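PDB 3MMZ: putative HAD family hydrolase, which probably hydrolyses phosphate esters, being the HAD phosphatase-like domain of a longer protein thought to activate N-acylneuraminates with CTP. Local coordinates for residues D[68-73]-D[80-85]; D[17-22]-D[38-43]; D[59-64]-D[88-93]. All coordinates share one frame; numbering follows the deposited sequence.

Contact 1 of 3, residues D[68-73]-D[80-85]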
# COMPACT_ATOMS: atom_id res chain seq x y z
N VAL D 68 2.90 13.90 28.60
CA VAL D 68 2.48 14.29 27.25
C VAL D 68 0.96 14.16 27.10
O VAL D 68 0.32 14.98 26.43
CB VAL D 68 3.20 13.48 26.13
CG1 VAL D 68 2.77 13.99 24.77
CG2 VAL D 68 4.71 13.61 26.26
N VAL D 69 0.38 13.13 27.74
CA VAL D 69 -1.07 12.92 27.68
C VAL D 69 -1.85 14.12 28.23
O VAL D 69 -2.84 14.55 27.64
CB VAL D 69 -1.50 11.58 28.37
CG1 VAL D 69 -1.24 11.61 29.85
CG2 VAL D 69 -2.96 11.28 28.10
N ALA D 70 -1.39 14.66 29.36
CA ALA D 70 -2.04 15.81 29.97
C ALA D 70 -1.90 17.05 29.09
O ALA D 70 -2.81 17.88 29.04
CB ALA D 70 -1.46 16.08 31.34
N ALA D 71 -0.76 17.17 28.42
CA ALA D 71 -0.50 18.28 27.52
C ALA D 71 -1.49 18.25 26.36
O ALA D 71 -2.01 19.29 25.97
CB ALA D 71 0.94 18.23 27.01
N ARG D 72 -1.76 17.05 25.83
CA ARG D 72 -2.77 16.87 24.79
C ARG D 72 -4.16 17.20 25.33
O ARG D 72 -4.94 17.91 24.69
CB ARG D 72 -2.74 15.44 24.25
CG ARG D 72 -3.73 15.17 23.12
CD ARG D 72 -3.49 16.13 21.95
NE ARG D 72 -4.30 15.79 20.79
CZ ARG D 72 -4.57 16.61 19.79
NH1 ARG D 72 -4.06 17.84 19.75
NH2 ARG D 72 -5.34 16.18 18.80
N ALA D 73 -4.46 16.68 26.53
CA ALA D 73 -5.75 16.88 27.16
C ALA D 73 -6.00 18.39 27.38
O ALA D 73 -7.12 18.86 27.18
CB ALA D 73 -5.84 16.11 28.46
N VAL D 80 -8.23 14.72 32.13
CA VAL D 80 -7.41 13.53 32.09
C VAL D 80 -7.53 12.77 33.42
O VAL D 80 -7.67 13.36 34.49
CB VAL D 80 -5.93 13.87 31.74
CG1 VAL D 80 -5.25 14.67 32.86
CG2 VAL D 80 -5.14 12.60 31.43
N LEU D 81 -7.51 11.44 33.32
CA LEU D 81 -7.40 10.56 34.46
C LEU D 81 -6.27 9.61 34.09
O LEU D 81 -6.48 8.64 33.38
CB LEU D 81 -8.73 9.83 34.67
CG LEU D 81 -9.11 9.07 35.95
CD1 LEU D 81 -9.12 9.96 37.19
CD2 LEU D 81 -10.48 8.41 35.74
N HIS D 82 -5.05 9.93 34.52
CA HIS D 82 -3.88 9.14 34.12
C HIS D 82 -2.87 8.87 35.25
O HIS D 82 -2.97 9.45 36.33
CB HIS D 82 -3.19 9.76 32.89
CG HIS D 82 -2.12 10.74 33.22
ND1 HIS D 82 -0.78 10.51 32.94
CD2 HIS D 82 -2.17 11.96 33.81
CE1 HIS D 82 -0.07 11.54 33.35
NE2 HIS D 82 -0.88 12.43 33.88
N GLY D 83 -1.91 7.98 34.97
CA GLY D 83 -0.98 7.48 35.99
C GLY D 83 -1.66 6.50 36.94
O GLY D 83 -1.27 6.38 38.10
N ILE D 84 -2.68 5.81 36.42
CA ILE D 84 -3.62 5.02 37.23
C ILE D 84 -3.16 3.57 37.39
O ILE D 84 -2.77 2.93 36.40
CB ILE D 84 -5.05 5.03 36.60
CG1 ILE D 84 -5.57 6.46 36.36
CG2 ILE D 84 -6.03 4.19 37.42
CD1 ILE D 84 -5.96 7.24 37.62
N ASP D 85 -3.23 3.06 38.62
CA ASP D 85 -3.00 1.63 38.90
C ASP D 85 -3.92 0.75 38.03
O ASP D 85 -3.46 0.09 37.10
CB ASP D 85 -3.20 1.34 40.39
CG ASP D 85 -2.99 -0.14 40.75
OD1 ASP D 85 -2.26 -0.86 40.03
OD2 ASP D 85 -3.57 -0.59 41.77

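Contact 2 of 3, residues D[17-22]-D[38-43]. With CA (calcium ion), chain M.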
# COMPACT_ATOMS: atom_id res chain seq x y z
N LEU D 17 -11.41 8.12 26.11
CA LEU D 17 -10.36 7.75 25.15
C LEU D 17 -9.08 7.28 25.84
O LEU D 17 -8.55 7.94 26.72
CB LEU D 17 -10.03 8.94 24.23
CG LEU D 17 -11.19 9.63 23.51
CD1 LEU D 17 -10.71 10.93 22.87
CD2 LEU D 17 -11.82 8.73 22.46
N ASP D 18 -8.61 6.10 25.43
CA ASP D 18 -7.23 5.71 25.66
C ASP D 18 -6.31 6.67 24.87
O ASP D 18 -6.78 7.36 23.97
CB ASP D 18 -7.04 4.26 25.23
CG ASP D 18 -5.59 3.82 25.27
OD1 ASP D 18 -4.95 3.95 26.34
OD2 ASP D 18 -5.09 3.37 24.23
N PHE D 19 -5.03 6.73 25.22
CA PHE D 19 -4.11 7.66 24.55
C PHE D 19 -3.13 6.98 23.59
O PHE D 19 -3.37 6.98 22.38
CB PHE D 19 -3.38 8.56 25.54
CG PHE D 19 -2.51 9.60 24.88
CD1 PHE D 19 -3.08 10.70 24.23
CD2 PHE D 19 -1.13 9.49 24.92
CE1 PHE D 19 -2.28 11.67 23.63
CE2 PHE D 19 -0.31 10.46 24.33
CZ PHE D 19 -0.89 11.54 23.67
N ASP D 20 -2.05 6.40 24.10
CA ASP D 20 -1.07 5.75 23.21
C ASP D 20 -1.71 4.61 22.43
O ASP D 20 -2.33 3.73 23.00
CB ASP D 20 0.15 5.23 23.99
CG ASP D 20 0.97 6.35 24.61
OD1 ASP D 20 1.87 6.89 23.94
OD2 ASP D 20 0.72 6.67 25.79
N GLY D 21 -1.57 4.65 21.10
CA GLY D 21 -2.05 3.57 20.26
C GLY D 21 -3.48 3.80 19.79
O GLY D 21 -3.95 3.12 18.87
N THR D 22 -4.13 4.79 20.40
CA THR D 22 -5.53 5.12 20.12
C THR D 22 -5.63 6.51 19.50
O THR D 22 -6.22 6.66 18.42
CB THR D 22 -6.41 4.98 21.40
OG1 THR D 22 -6.45 3.59 21.78
CG2 THR D 22 -7.84 5.49 21.18
N VAL D 38 5.28 12.43 21.04
CA VAL D 38 4.34 11.55 20.34
C VAL D 38 3.60 12.33 19.25
O VAL D 38 3.50 13.55 19.32
CB VAL D 38 3.31 10.87 21.30
CG1 VAL D 38 4.02 10.02 22.36
CG2 VAL D 38 2.40 11.91 21.96
N SER D 39 3.11 11.62 18.23
CA SER D 39 2.34 12.27 17.17
C SER D 39 0.86 12.05 17.39
O SER D 39 0.40 10.91 17.55
CB SER D 39 2.76 11.80 15.77
OG SER D 39 4.12 12.13 15.54
N VAL D 40 0.12 13.15 17.42
CA VAL D 40 -1.33 13.11 17.48
C VAL D 40 -1.87 13.61 16.12
O VAL D 40 -1.09 13.92 15.22
CB VAL D 40 -1.90 13.91 18.69
CG1 VAL D 40 -1.52 13.21 20.01
CG2 VAL D 40 -1.43 15.38 18.67
N HIS D 41 -3.19 13.70 15.99
CA HIS D 41 -3.81 13.99 14.68
C HIS D 41 -4.82 15.13 14.79
O HIS D 41 -5.65 15.13 15.69
CB HIS D 41 -4.48 12.70 14.19
CG HIS D 41 -4.87 12.71 12.74
ND1 HIS D 41 -6.08 13.21 12.30
CD2 HIS D 41 -4.23 12.24 11.64
CE1 HIS D 41 -6.16 13.07 10.99
NE2 HIS D 41 -5.05 12.48 10.57
N ARG D 42 -4.73 16.09 13.87
CA ARG D 42 -5.59 17.29 13.89
C ARG D 42 -7.05 16.97 13.60
O ARG D 42 -7.94 17.66 14.09
CB ARG D 42 -5.10 18.35 12.91
CG ARG D 42 -3.81 19.05 13.32
CD ARG D 42 -4.07 20.29 14.18
NE ARG D 42 -2.84 21.07 14.37
CZ ARG D 42 -2.27 21.32 15.55
NH1 ARG D 42 -2.81 20.88 16.67
NH2 ARG D 42 -1.15 22.04 15.58
N GLY D 43 -7.27 15.95 12.78
CA GLY D 43 -8.61 15.42 12.55
C GLY D 43 -9.24 14.90 13.83
O GLY D 43 -10.40 15.22 14.11
CA CA M . -3.03 2.07 24.45
O HOH W 1 -1.86 3.09 26.28
O HOH W 2 -1.05 1.15 23.61
O HOH W 3 -4.11 0.54 25.86

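Contact 3 of 3, residues D[59-64]-D[88-93]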
# COMPACT_ATOMS: atom_id res chain seq x y z
N LEU D 59 -13.32 12.38 28.34
CA LEU D 59 -12.26 11.97 29.26
C LEU D 59 -11.17 11.22 28.52
O LEU D 59 -11.46 10.35 27.71
CB LEU D 59 -12.82 11.07 30.36
CG LEU D 59 -11.83 10.63 31.46
CD1 LEU D 59 -11.39 11.80 32.32
CD2 LEU D 59 -12.41 9.51 32.31
N ILE D 60 -9.92 11.57 28.82
CA ILE D 60 -8.78 10.75 28.43
C ILE D 60 -8.30 9.96 29.65
O ILE D 60 -8.03 10.54 30.71
CB ILE D 60 -7.64 11.61 27.86
CG1 ILE D 60 -8.08 12.22 26.53
CG2 ILE D 60 -6.38 10.77 27.69
CD1 ILE D 60 -7.15 13.28 25.98
N LEU D 61 -8.19 8.65 29.46
CA LEU D 61 -7.81 7.72 30.52
C LEU D 61 -6.52 7.00 30.14
O LEU D 61 -6.44 6.42 29.06
CB LEU D 61 -8.94 6.71 30.72
CG LEU D 61 -8.86 5.66 31.83
CD1 LEU D 61 -8.89 6.32 33.19
CD2 LEU D 61 -10.02 4.69 31.70
N SER D 62 -5.51 7.05 31.01
CA SER D 62 -4.23 6.38 30.73
C SER D 62 -3.53 5.84 31.98
O SER D 62 -3.67 6.38 33.07
CB SER D 62 -3.29 7.30 29.94
OG SER D 62 -2.19 6.57 29.42
N THR D 63 -2.77 4.75 31.80
CA THR D 63 -2.05 4.07 32.87
C THR D 63 -0.73 4.77 33.23
O THR D 63 -0.29 4.71 34.38
CB THR D 63 -1.74 2.58 32.49
OG1 THR D 63 -2.92 1.96 31.97
CG2 THR D 63 -1.24 1.78 33.69
N GLU D 64 -0.11 5.43 32.26
CA GLU D 64 1.28 5.87 32.42
C GLU D 64 1.47 7.32 32.89
O GLU D 64 0.63 8.19 32.62
CB GLU D 64 2.07 5.61 31.14
CG GLU D 64 3.47 5.08 31.40
CD GLU D 64 4.06 4.35 30.21
OE1 GLU D 64 4.43 3.16 30.35
OE2 GLU D 64 4.15 4.97 29.12
N ASP D 88 -9.72 0.22 34.64
CA ASP D 88 -11.14 -0.10 34.69
C ASP D 88 -11.84 0.36 35.98
O ASP D 88 -12.97 0.85 35.93
CB ASP D 88 -11.36 -1.60 34.46
CG ASP D 88 -10.72 -2.46 35.54
OD1 ASP D 88 -9.54 -2.22 35.90
OD2 ASP D 88 -11.38 -3.40 36.02
N LEU D 89 -11.17 0.21 37.12
CA LEU D 89 -11.71 0.69 38.41
C LEU D 89 -11.85 2.21 38.44
O LEU D 89 -12.85 2.75 38.93
CB LEU D 89 -10.83 0.24 39.57
CG LEU D 89 -10.71 -1.27 39.76
CD1 LEU D 89 -9.76 -1.56 40.91
CD2 LEU D 89 -12.08 -1.87 40.02
N ALA D 90 -10.84 2.89 37.89
CA ALA D 90 -10.86 4.34 37.79
C ALA D 90 -12.05 4.78 36.94
O ALA D 90 -12.74 5.74 37.27
CB ALA D 90 -9.56 4.85 37.20
N LEU D 91 -12.30 4.03 35.86
CA LEU D 91 -13.41 4.30 34.95
C LEU D 91 -14.77 4.02 35.59
O LEU D 91 -15.70 4.83 35.44
CB LEU D 91 -13.23 3.49 33.66
CG LEU D 91 -14.30 3.55 32.56
CD1 LEU D 91 -14.68 4.98 32.19
CD2 LEU D 91 -13.79 2.79 31.33
N LYS D 92 -14.89 2.89 36.28
CA LYS D 92 -16.15 2.55 36.95
C LYS D 92 -16.54 3.63 37.96
O LYS D 92 -17.69 4.07 37.99
CB LYS D 92 -16.07 1.18 37.63
CG LYS D 92 -17.39 0.69 38.20
CD LYS D 92 -17.34 -0.80 38.50
CE LYS D 92 -18.60 -1.30 39.18
NZ LYS D 92 -18.62 -0.94 40.62
N GLN D 93 -15.58 4.06 38.77
CA GLN D 93 -15.77 5.12 39.77
C GLN D 93 -16.13 6.46 39.11
O GLN D 93 -17.04 7.16 39.57
CB GLN D 93 -14.50 5.26 40.63
CG GLN D 93 -14.65 6.18 41.84
CD GLN D 93 -13.31 6.60 42.45
OE1 GLN D 93 -12.93 6.14 43.53
NE2 GLN D 93 -12.59 7.46 41.75

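Contact 1 of 3, residues D[68-73]-D[80-85]
Val69 and His82 meet methyl against ring, which makes this helix-strand contact a compact example of a CH-pi interaction inside beta-alpha-beta packing. Val69 CG1 stands over one face of the imidazole, 3.6 Å from the centroid of the His82 ring and 24° off its normal. It is shifted toward the rim, with His82 ND1 as its nearest ring atom at 3.3 Å. A chi1 of 66° puts this methyl between the backbone N and the carbonyl carbon of Val69 and sends its twin, CG2, to a different neighbour.

The remaining contacts are aliphatic. Val69 CG2 lies 4.2 Å from Val80 CG2, and the two valines approach at a slant. One turn further along the helix, Ala73 CB comes within 4.0 Å of Val80 CB, while Ala70 CB sits 4.3 Å from Val80 CG1. Alternation along the strand explains the pattern: Val80 and His82 face helix 68-76, whereas Leu81 packs against Ala90 of helix 87-98. The helix and strand segments run nearly antiparallel, at 171°, with axes 9.1 Å apart, as expected of the return leg of the crossover that links strand 57-62 to strand 80-82.

No hydrogen bond crosses between the segments; a polar link of the imidazole is made to the side, from His82 ND1 to the carbonyl oxygen of Glu64. Because a backbone carbonyl can only accept, ND1 must carry a proton in that bond. The chemistry thus divides the work: the ring's rotation is fixed by a bond at its rim, and one flat face remains for the valine methyl.

Contact 2 of 3, residues D[17-22]-D[38-43]
Asp18 OD2 is gripped twice: the calcium ion binds it at 2.4 Å, and Thr22 OG1 donates a hydrogen bond of 2.8 Å to its anti lone pair, away from the other carboxylate oxygen. The backbone carbonyl Asp20 O coordinates the same ion at 2.3 Å, and three waters and Asn110 complete six ligands. Water 1, one of the three, also donates to Asp18 OD1, so both carboxylate oxygens are tied to the coordination sphere. The spacing of Asp18, Asp20 and Thr22 matches the HAD signature DxDx(T/V) at the end of a central strand. The ion is consistent with occupation of the site that magnesium would use in catalysis.

The residue between the two aspartates faces the other way. With chi1 at -176°, CG anti to the backbone N, Phe19 extends its ring to strand 36-41. Val38 CG2 meets the ring edge near its plane, 3.7 Å from Phe19 CZ, while Val40 CG1 approaches obliquely, 4.0 Å from Phe19 CE1. The Asp20 carboxylate is not a calcium ligand: its OD1 lies 4.1 Å from Val38 CG1, and its OD2 has a long, weak ion pair with Arg42 of another subunit. Replacing Phe19 with an alanine would probably open a gap between the metal loop and the strand, leaving the methyls of Val38 and Val40 without their aromatic partner.

This strand pairs antiparallel with a strand of a neighbouring subunit, and Arg42 just after it forms salt bridges to Glu36 and Asp20 of that subunit. Chemically the loop is two-sided: the Asp18 carboxylate and the Asp20 carbonyl turn to the cation, and a buried apolar ring turns to a strand of the subunit interface, so the metal site and the assembly share one short piece of backbone.

Contact 3 of 3, residues D[59-64]-D[88-93]
Leu61 and Leu91 join a strand to a helix in the parallel alpha/beta core of the HAD fold, and they illustrate how such a sheet is covered by aliphatic side chains. The first shell is small and has no hydrogen bond across it. Leu61 divides its branches between two residues of the helix: CD2 comes within 3.9 Å of Leu91 CB, and CD1 lies 4.3 Å from Ala90 CB. Its CG is anti to the backbone N, chi1 -176°, which stretches the fork out from the strand to the helix. The two leucine side chains cross at about a right angle; Leu91 is met nearest at its CB, with its CD2 methyl only slightly farther from Leu61 CD2.

The next shell encloses this pair. Leu81, on the neighbouring strand 80-82, packs against both Leu59 and Leu61, and Cys117 of helix 115-120 touches both Leu61 and Leu91. Ile60, between the two strand leucines, serves the other face of the sheet, where Val69 and Ala73 of helix 68-76 meet it. Helices 68-76 and 87-98 therefore cover strand 57-62 from opposite faces.

Further out, backbone bonds set the positions of these residues. Strand 57-62 is paired with Leu17 on one side and with Leu81 on the other. In the helix, Lys92 N bonds Asp88 O at 2.8 Å and Gln93 N bonds Leu89 O at 3.0 Å, holding the turn that presents Ala90 and Leu91. At the start of this turn the Asp88 carboxylate is itself anchored, its OD2 forming a salt bridge with Arg86 NH2.

Contacts 1 and 3 lie on opposite faces of the parallel sheet, their centres 10 Å apart, and are stitched edge to edge by the backbone bond from Leu81 N to Ile60 O, 2.8 Å long. Contact 2 ties the loop after strand 14-17 to strand 36-41 and is joined to contact 3 in the same way, Leu17 O receiving Leu61 N at 2.9 Å, which holds strand 14-17 in the sheet. Contacts 1 and 2 meet through side chains instead, Val69 CG2 lying 3.7 Å from Phe19 CG. Contact 2 holds calcium ligands itself, while the side chains of Val69 and Leu61 each stand about 10 Å from the ion and do not touch it.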